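Local coordinates for acetyltransferase of GNAT family (Staphylococcus aureus subsp. aureus Mu50, PDB 3D8P), which probably transfers an acetyl group from acetyl-coenzyme A to an acceptor, as members of the GNAT acetyltransferase family do, at residues Arg11-Leu22 / Asp34-Glu45; Asn64-Ile72 / Leu81-Tyr90. One frame throughout, in Å; residues are numbered along the deposited sequence.

Contact 1 of 2, residues Arg11-Leu22 / Asp34-Glu45. With CA (calcium ion), chain C; ACT (acetate ion), chain D.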
# COMPACT_ATOMS: atom_id res chain seq x y z
N ARG A 11 3.73 -12.48 11.09
CA ARG A 11 4.69 -13.34 10.34
C ARG A 11 4.12 -14.61 9.74
O ARG A 11 4.70 -15.15 8.80
CB ARG A 11 5.87 -13.74 11.23
CG ARG A 11 6.73 -12.55 11.62
CD ARG A 11 8.12 -12.98 12.08
NE ARG A 11 8.10 -13.83 13.27
CZ ARG A 11 7.93 -13.39 14.52
NH1 ARG A 11 7.69 -12.11 14.76
NH2 ARG A 11 7.98 -14.24 15.53
N SER A 12 3.02 -15.11 10.28
CA SER A 12 2.40 -16.31 9.74
C SER A 12 1.97 -16.09 8.31
O SER A 12 1.91 -17.04 7.53
CB SER A 12 1.21 -16.77 10.59
OG SER A 12 0.19 -15.80 10.70
N TYR A 13 1.70 -14.83 7.95
CA TYR A 13 1.17 -14.48 6.63
C TYR A 13 2.23 -14.23 5.58
O TYR A 13 1.88 -13.94 4.44
CB TYR A 13 0.27 -13.25 6.75
CG TYR A 13 -1.12 -13.50 7.26
CD1 TYR A 13 -2.09 -14.06 6.44
CD2 TYR A 13 -1.49 -13.13 8.55
CE1 TYR A 13 -3.39 -14.26 6.89
CE2 TYR A 13 -2.78 -13.33 9.02
CZ TYR A 13 -3.74 -13.88 8.18
OH TYR A 13 -5.03 -14.10 8.66
N LYS A 14 3.52 -14.35 5.93
CA LYS A 14 4.62 -14.05 5.00
C LYS A 14 4.45 -14.65 3.61
O LYS A 14 4.45 -13.94 2.62
CB LYS A 14 5.97 -14.50 5.54
CG LYS A 14 7.11 -14.21 4.55
CD LYS A 14 8.48 -14.47 5.14
CE LYS A 14 9.55 -14.29 4.08
NZ LYS A 14 10.94 -14.45 4.63
N GLU A 15 4.34 -15.97 3.54
CA GLU A 15 4.31 -16.64 2.24
C GLU A 15 3.00 -16.38 1.46
O GLU A 15 3.01 -16.20 0.24
CB GLU A 15 4.61 -18.14 2.40
CG GLU A 15 6.06 -18.43 2.87
CD GLU A 15 7.12 -17.90 1.90
OE1 GLU A 15 6.80 -17.75 0.71
OE2 GLU A 15 8.25 -17.59 2.32
N GLU A 16 1.88 -16.36 2.18
CA GLU A 16 0.59 -16.03 1.59
C GLU A 16 0.59 -14.62 0.99
O GLU A 16 0.11 -14.42 -0.13
CB GLU A 16 -0.55 -16.17 2.60
CG GLU A 16 -1.93 -16.09 1.92
CD GLU A 16 -3.11 -16.09 2.88
OE1 GLU A 16 -2.95 -16.45 4.05
OE2 GLU A 16 -4.22 -15.74 2.44
N LEU A 17 1.15 -13.66 1.74
CA LEU A 17 1.22 -12.27 1.31
C LEU A 17 2.00 -12.12 0.03
O LEU A 17 1.56 -11.51 -0.92
CB LEU A 17 1.87 -11.41 2.39
CG LEU A 17 2.04 -9.92 2.04
CD1 LEU A 17 0.70 -9.34 1.76
CD2 LEU A 17 2.71 -9.11 3.14
N ILE A 18 3.20 -12.71 0.01
CA ILE A 18 4.04 -12.70 -1.18
C ILE A 18 3.36 -13.34 -2.41
O ILE A 18 3.37 -12.74 -3.49
CB ILE A 18 5.40 -13.33 -0.90
CG1 ILE A 18 6.16 -12.47 0.12
CG2 ILE A 18 6.20 -13.44 -2.20
CD1 ILE A 18 7.34 -13.17 0.76
N GLU A 19 2.75 -14.52 -2.26
CA GLU A 19 2.02 -15.14 -3.38
C GLU A 19 0.82 -14.32 -3.87
O GLU A 19 0.53 -14.32 -5.07
CB GLU A 19 1.54 -16.53 -3.03
CG GLU A 19 0.90 -17.24 -4.23
N PHE A 20 0.14 -13.66 -2.94
CA PHE A 20 -1.00 -12.78 -3.25
C PHE A 20 -0.57 -11.60 -4.10
O PHE A 20 -1.11 -11.34 -5.15
CB PHE A 20 -1.64 -12.29 -1.93
CG PHE A 20 -2.76 -11.30 -2.11
CD1 PHE A 20 -4.04 -11.72 -2.40
CD2 PHE A 20 -2.53 -9.94 -1.95
CE1 PHE A 20 -5.06 -10.81 -2.54
CE2 PHE A 20 -3.56 -9.03 -2.10
CZ PHE A 20 -4.82 -9.47 -2.39
N ILE A 21 0.42 -10.85 -3.62
CA ILE A 21 0.91 -9.70 -4.34
C ILE A 21 1.46 -10.12 -5.73
O ILE A 21 1.05 -9.57 -6.76
CB ILE A 21 1.95 -8.94 -3.47
CG1 ILE A 21 1.22 -8.30 -2.27
CG2 ILE A 21 2.66 -7.90 -4.28
CD1 ILE A 21 2.08 -7.43 -1.33
N LEU A 22 2.34 -11.12 -5.76
CA LEU A 22 2.94 -11.60 -7.00
C LEU A 22 1.95 -12.11 -8.04
O LEU A 22 2.19 -11.92 -9.24
CB LEU A 22 3.97 -12.71 -6.72
CG LEU A 22 5.33 -12.33 -6.12
CD1 LEU A 22 6.14 -13.61 -5.77
CD2 LEU A 22 6.09 -11.44 -7.08
N ASP A 34 9.43 -9.58 -9.99
CA ASP A 34 9.30 -10.86 -9.31
C ASP A 34 9.66 -10.78 -7.84
O ASP A 34 9.76 -9.69 -7.32
CB ASP A 34 9.97 -12.01 -10.10
CG ASP A 34 11.40 -11.75 -10.40
OD1 ASP A 34 12.00 -10.92 -9.70
OD2 ASP A 34 11.93 -12.38 -11.34
N ARG A 35 9.81 -11.91 -7.16
CA ARG A 35 10.01 -11.87 -5.72
C ARG A 35 11.31 -11.19 -5.29
O ARG A 35 11.33 -10.40 -4.34
CB ARG A 35 9.93 -13.28 -5.16
CG ARG A 35 10.26 -13.39 -3.68
CD ARG A 35 9.82 -14.71 -3.14
NE ARG A 35 10.11 -14.80 -1.72
CZ ARG A 35 9.52 -15.64 -0.88
NH1 ARG A 35 8.58 -16.49 -1.30
NH2 ARG A 35 9.85 -15.62 0.40
N ASP A 36 12.39 -11.44 -6.03
CA ASP A 36 13.70 -10.89 -5.67
C ASP A 36 13.85 -9.41 -6.03
O ASP A 36 14.88 -8.82 -5.69
CB ASP A 36 14.86 -11.80 -6.15
CG ASP A 36 15.00 -11.87 -7.68
OD1 ASP A 36 14.54 -10.94 -8.36
OD2 ASP A 36 15.58 -12.86 -8.21
N ASP A 37 12.84 -8.81 -6.67
CA ASP A 37 12.78 -7.36 -6.88
C ASP A 37 12.14 -6.67 -5.68
O ASP A 37 12.17 -5.44 -5.60
CB ASP A 37 11.95 -7.02 -8.13
CG ASP A 37 12.60 -7.51 -9.42
OD1 ASP A 37 13.83 -7.36 -9.56
OD2 ASP A 37 11.88 -8.03 -10.31
N GLN A 38 11.60 -7.44 -4.74
CA GLN A 38 10.81 -6.87 -3.65
C GLN A 38 11.25 -7.39 -2.30
O GLN A 38 10.46 -7.96 -1.56
CB GLN A 38 9.34 -7.21 -3.90
CG GLN A 38 8.90 -6.90 -5.35
CD GLN A 38 7.44 -7.18 -5.61
OE1 GLN A 38 6.58 -6.40 -5.22
NE2 GLN A 38 7.17 -8.28 -6.30
N PRO A 39 12.54 -7.15 -1.95
CA PRO A 39 13.06 -7.62 -0.66
C PRO A 39 12.31 -7.13 0.58
O PRO A 39 12.33 -7.81 1.58
CB PRO A 39 14.51 -7.12 -0.67
CG PRO A 39 14.55 -6.01 -1.74
CD PRO A 39 13.57 -6.43 -2.75
N ASP A 40 11.65 -5.97 0.53
CA ASP A 40 10.90 -5.47 1.69
C ASP A 40 9.88 -6.48 2.15
O ASP A 40 9.65 -6.60 3.34
CB ASP A 40 10.22 -4.10 1.46
CG ASP A 40 9.33 -4.08 0.23
OD1 ASP A 40 9.84 -4.41 -0.86
OD2 ASP A 40 8.14 -3.67 0.35
N LEU A 41 9.30 -7.23 1.21
CA LEU A 41 8.33 -8.27 1.54
C LEU A 41 8.93 -9.46 2.31
O LEU A 41 8.20 -10.21 2.94
CB LEU A 41 7.62 -8.76 0.28
CG LEU A 41 6.82 -7.77 -0.55
CD1 LEU A 41 6.17 -8.50 -1.74
CD2 LEU A 41 5.78 -7.04 0.33
N GLU A 42 10.24 -9.63 2.29
CA GLU A 42 10.90 -10.72 3.00
C GLU A 42 10.94 -10.49 4.52
O GLU A 42 11.09 -11.44 5.28
CB GLU A 42 12.36 -10.90 2.52
CG GLU A 42 12.53 -11.27 1.06
CD GLU A 42 11.80 -12.56 0.65
OE1 GLU A 42 11.48 -13.39 1.53
OE2 GLU A 42 11.57 -12.73 -0.56
N ASN A 43 10.87 -9.22 4.92
CA ASN A 43 11.01 -8.83 6.31
C ASN A 43 9.99 -7.67 6.58
O ASN A 43 10.42 -6.56 6.76
CB ASN A 43 12.48 -8.32 6.63
CG ASN A 43 13.68 -9.27 6.13
OD1 ASN A 43 14.04 -9.29 4.94
ND2 ASN A 43 14.36 -9.92 7.08
N ILE A 44 8.68 -7.94 6.59
CA ILE A 44 7.65 -6.90 6.76
C ILE A 44 7.71 -6.26 8.14
O ILE A 44 7.60 -5.04 8.23
CB ILE A 44 6.15 -7.38 6.48
CG1 ILE A 44 5.88 -7.76 5.01
CG2 ILE A 44 5.13 -6.30 6.84
CD1 ILE A 44 5.84 -6.63 4.04
N GLU A 45 7.85 -7.06 9.20
CA GLU A 45 7.96 -6.51 10.55
C GLU A 45 9.12 -5.51 10.58
O GLU A 45 8.95 -4.40 11.05
CB GLU A 45 8.15 -7.58 11.66
CG GLU A 45 6.92 -8.50 11.88
CD GLU A 45 6.90 -9.25 13.23
OE1 GLU A 45 7.91 -9.23 14.00
OE2 GLU A 45 5.82 -9.86 13.53
CA CA C . 14.00 -9.94 -10.76
C ACT D . 8.64 -11.34 8.46
O ACT D . 8.63 -10.22 9.04
OXT ACT D . 7.51 -11.73 8.07
CH3 ACT D . 9.88 -12.17 8.24
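Arg35 bridges two carboxylates, Glu15 across the contact and Glu42 in its own segment. Toward Glu15 it turns the end of its guanidinium: Arg35 NH1 meets Glu15 OE1 at 3.0 Å and Arg35 NH2 meets Glu15 OE2 at 3.2 Å, each on the syn side, the two planes only 27° apart. Its side edge takes Glu42, Arg35 NE to Glu42 OE2 at 2.8 Å and NH2 to OE1. With CG opposite the backbone N (chi1 174°) and the chain extended to NE, arginine has both the length and the two flat donor edges this position needs. Lys14, fully stretched, donates from NZ to Glu42 O at 3.1 Å and, through a weak hydrogen bond, forms a salt bridge with Glu42 OE1; the two acids probably offset the nearness of Lys14 to Arg35. Arg11 NH1 forms a salt bridge with Glu45 OE1 through a weak, bent hydrogen bond, their planes nearly perpendicular.

In this GNAT fold, helix 14-28 lies on the central sheet, and residues 34-45 return along its flank into helix 44-49. Branched aliphatic residues fill the seam. Ile18 CD1 sits 3.5 Å from Arg35 NH2, over one guanidinium face, while its CG1 rests on Leu41 CB. Ile21 CD1 and Leu41 CD2 meet tip to tip at 4.1 Å; Leu17 CD2 and Ile44 CG1 do so at 3.9 Å. Leu22 CD2 packs against the Gln38 amide, which bonds Asp34 O and Gln25.

Calcium is bound by Asp34 OD1 at 2.5 Å, Asp36 OD1 and, at longer range, both Asp37 carboxylate oxygens.

Contact 2 of 2, residues Asn64-Ile72 / Leu81-Tyr90. With EDO (1,2-ethanediol), chain G; EDO (1,2-ethanediol), chain F; ACT (acetate ion), chain E.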
# COMPACT_ATOMS: atom_id res chain seq x y z
N ASN A 64 -8.06 -15.50 5.26
CA ASN A 64 -7.14 -15.36 4.16
C ASN A 64 -7.10 -13.93 3.68
O ASN A 64 -8.09 -13.21 3.77
CB ASN A 64 -7.54 -16.26 3.01
CG ASN A 64 -7.37 -17.71 3.36
OD1 ASN A 64 -8.31 -18.47 3.24
ND2 ASN A 64 -6.18 -18.09 3.84
N ILE A 65 -5.96 -13.55 3.12
CA ILE A 65 -5.73 -12.21 2.62
C ILE A 65 -6.56 -11.96 1.39
O ILE A 65 -6.51 -12.73 0.43
CB ILE A 65 -4.20 -11.99 2.25
CG1 ILE A 65 -3.33 -12.11 3.51
CG2 ILE A 65 -4.01 -10.61 1.57
CD1 ILE A 65 -1.82 -12.12 3.28
N VAL A 66 -7.36 -10.88 1.44
CA VAL A 66 -8.10 -10.41 0.27
C VAL A 66 -7.68 -8.96 -0.09
O VAL A 66 -8.08 -8.44 -1.11
CB VAL A 66 -9.67 -10.59 0.41
CG1 VAL A 66 -10.05 -12.06 0.58
CG2 VAL A 66 -10.25 -9.72 1.52
N GLY A 67 -6.84 -8.35 0.75
CA GLY A 67 -6.31 -7.05 0.49
C GLY A 67 -5.10 -6.71 1.37
O GLY A 67 -4.91 -7.28 2.46
N THR A 68 -4.29 -5.77 0.88
CA THR A 68 -3.09 -5.37 1.59
C THR A 68 -2.86 -3.87 1.47
O THR A 68 -3.32 -3.23 0.50
CB THR A 68 -1.80 -6.10 1.03
OG1 THR A 68 -1.59 -5.73 -0.33
CG2 THR A 68 -1.92 -7.64 1.14
N ILE A 69 -2.14 -3.32 2.43
CA ILE A 69 -1.73 -1.91 2.35
C ILE A 69 -0.58 -1.69 3.31
O ILE A 69 -0.64 -2.09 4.45
CB ILE A 69 -2.92 -0.92 2.65
CG1 ILE A 69 -2.67 0.46 2.04
CG2 ILE A 69 -3.18 -0.80 4.16
CD1 ILE A 69 -3.85 1.41 2.23
N GLY A 70 0.47 -1.05 2.82
CA GLY A 70 1.64 -0.70 3.62
C GLY A 70 1.88 0.80 3.66
O GLY A 70 1.43 1.54 2.79
N LEU A 71 2.60 1.23 4.68
CA LEU A 71 3.01 2.62 4.81
C LEU A 71 4.40 2.67 5.38
O LEU A 71 4.70 2.00 6.41
CB LEU A 71 2.08 3.41 5.75
CG LEU A 71 2.31 4.93 5.78
CD1 LEU A 71 1.46 5.67 4.75
CD2 LEU A 71 2.07 5.52 7.14
N ILE A 72 5.27 3.44 4.73
CA ILE A 72 6.56 3.77 5.34
C ILE A 72 6.58 5.22 5.79
O ILE A 72 6.00 6.11 5.18
CB ILE A 72 7.82 3.43 4.47
CG1 ILE A 72 7.80 4.17 3.15
CG2 ILE A 72 7.92 1.90 4.25
CD1 ILE A 72 9.17 4.21 2.42
N LEU A 81 2.86 5.42 0.85
CA LEU A 81 1.98 4.26 0.72
C LEU A 81 2.66 3.21 -0.16
O LEU A 81 3.28 3.55 -1.16
CB LEU A 81 0.62 4.67 0.17
CG LEU A 81 -0.59 3.79 0.49
CD1 LEU A 81 -0.98 3.91 1.97
CD2 LEU A 81 -1.79 4.14 -0.39
N LYS A 82 2.57 1.95 0.25
CA LYS A 82 3.18 0.84 -0.45
C LYS A 82 2.27 -0.37 -0.51
O LYS A 82 1.40 -0.57 0.35
CB LYS A 82 4.48 0.44 0.22
CG LYS A 82 5.46 1.61 0.41
CD LYS A 82 6.87 1.23 0.08
CE LYS A 82 7.13 1.40 -1.39
NZ LYS A 82 7.25 2.85 -1.77
N LYS A 83 2.44 -1.15 -1.57
CA LYS A 83 1.83 -2.48 -1.73
C LYS A 83 0.34 -2.52 -1.43
O LYS A 83 -0.10 -3.35 -0.63
CB LYS A 83 2.57 -3.50 -0.83
CG LYS A 83 4.08 -3.51 -0.95
CD LYS A 83 4.62 -3.92 -2.32
CE LYS A 83 6.15 -3.83 -2.34
NZ LYS A 83 6.75 -3.90 -3.68
N MSE A 84 -0.42 -1.62 -2.03
CA MSE A 84 -1.86 -1.66 -1.93
C MSE A 84 -2.45 -2.54 -3.04
O MSE A 84 -2.25 -2.28 -4.22
CB MSE A 84 -2.51 -0.28 -1.95
CG MSE A 84 -3.99 -0.41 -1.60
SE MSE A 84 -4.88 1.27 -1.59
CE MSE A 84 -6.51 0.60 -0.85
N PHE A 85 -3.13 -3.59 -2.63
CA PHE A 85 -3.68 -4.60 -3.53
C PHE A 85 -4.99 -5.12 -2.96
O PHE A 85 -5.14 -5.21 -1.75
CB PHE A 85 -2.72 -5.77 -3.71
CG PHE A 85 -1.51 -5.43 -4.48
CD1 PHE A 85 -1.53 -5.45 -5.88
CD2 PHE A 85 -0.33 -5.11 -3.85
CE1 PHE A 85 -0.40 -5.13 -6.62
CE2 PHE A 85 0.80 -4.76 -4.59
CZ PHE A 85 0.75 -4.78 -5.98
N VAL A 86 -5.93 -5.46 -3.85
CA VAL A 86 -7.23 -5.99 -3.47
C VAL A 86 -7.55 -7.11 -4.43
O VAL A 86 -7.38 -6.97 -5.62
CB VAL A 86 -8.34 -4.91 -3.51
CG1 VAL A 86 -9.75 -5.54 -3.25
CG2 VAL A 86 -8.04 -3.81 -2.49
N ASP A 87 -7.98 -8.23 -3.89
CA ASP A 87 -8.38 -9.37 -4.69
C ASP A 87 -9.42 -8.92 -5.75
O ASP A 87 -10.33 -8.15 -5.43
CB ASP A 87 -8.93 -10.45 -3.77
CG ASP A 87 -9.12 -11.77 -4.47
OD1 ASP A 87 -9.94 -11.84 -5.40
OD2 ASP A 87 -8.45 -12.75 -4.07
N LYS A 88 -9.25 -9.38 -6.99
CA LYS A 88 -10.15 -9.03 -8.11
C LYS A 88 -11.59 -9.40 -7.77
O LYS A 88 -12.51 -8.64 -8.02
CB LYS A 88 -9.72 -9.70 -9.42
N GLY A 89 -11.77 -10.57 -7.16
CA GLY A 89 -13.10 -11.04 -6.76
C GLY A 89 -13.74 -10.29 -5.60
O GLY A 89 -14.85 -10.63 -5.20
N TYR A 90 -13.05 -9.27 -5.06
CA TYR A 90 -13.54 -8.48 -3.92
C TYR A 90 -13.40 -6.96 -4.12
O TYR A 90 -13.46 -6.22 -3.14
CB TYR A 90 -12.74 -8.83 -2.64
CG TYR A 90 -12.92 -10.23 -2.08
CD1 TYR A 90 -12.38 -11.34 -2.72
CD2 TYR A 90 -13.57 -10.44 -0.85
CE1 TYR A 90 -12.52 -12.62 -2.20
CE2 TYR A 90 -13.72 -11.72 -0.32
CZ TYR A 90 -13.19 -12.82 -1.00
OH TYR A 90 -13.29 -14.10 -0.48
C1 EDO G . 1.39 2.75 -3.86
O1 EDO G . 2.31 2.02 -4.67
C2 EDO G . 0.54 1.81 -3.03
O2 EDO G . 0.50 0.57 -3.72
C1 EDO F . -0.81 -1.12 -6.81
O1 EDO F . -0.12 -1.12 -5.55
C2 EDO F . -1.63 0.15 -6.98
O2 EDO F . -0.77 1.30 -7.11
C ACT E . -4.75 -3.45 -7.56
O ACT E . -4.77 -2.31 -8.12
OXT ACT E . -5.37 -3.62 -6.48
CH3 ACT E . -4.00 -4.58 -8.17
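Val66 lays CG1 over the face of the Tyr90 ring, 3.7 Å from its centroid and 16° off the normal, a CH-pi contact that suits a compact branched side chain. Its carbonyl O accepts from Asp87 N, while Asp87 OD1 takes the amide of Gly89 in an Asx turn. Gly67 follows, close enough for its CA to lie 3.1 Å from Phe85 O; opposite Val86, it adds no side chain of its own. Val66 and Gly67 together face Ala58 on the other neighbouring strand, a classic bulge.

Thr68 forms a hydrogen-bonded antiparallel pair with Phe85. Its hydroxyl, set between the backbone N and the carbonyl carbon (chi1 63°), donates from Thr68 OG1 to Lys83 O at 2.8 Å and stands at the edge of the Phe85 ring. A second bulge here, in strand 78-86, shifts the register by one, with Lys83 in a left-handed backbone conformation. On the other face, Ile69 runs alongside Met84, a selenomethionine, Ile69 CD1 to Met84 SE 4.0 Å, and its CD1 also meets Leu81 CD1 at 3.8 Å; Val103 of helix 95-109 packs here too. Gly70 N donates to Lys82 O at 2.7 Å, and Lys82 N donates back to Gly70 O. Leu71 then crosses Leu81 at about a right angle.

The bulge thus gives Lys83 O a side-chain donor. Away from strand 65-73, Met84 N donates to an ethanediol, Met84 O accepts from another and Val86 N donates to an acetate, all probably from the crystallisation liquor. In GNAT enzymes amides of the equivalent strand, splayed by such a bulge, usually bind acetyl-coenzyme A; the same role is probable here.

How the contacts relate
Contact 2 is the more central, a hairpin within the sheet; contact 1 lies farther out, joining helix 14-28 to the chain that leads into helix 44-49. The chemistry follows: backbone bonds and apolar side chains in the hairpin, salt bridges and a calcium site toward the surface, with an aliphatic seam beneath. They share no element but touch directly. Helix 14-28 covers one face of the hairpin, with Leu17 against Thr68 and Phe20 and Ile21 on Phe85, while Glu16 OE2 accepts from Ile65 N. From the other segment of contact 1, Gln38 OE1 meets Lys83 NZ, tying residues 34-45 to the bulge.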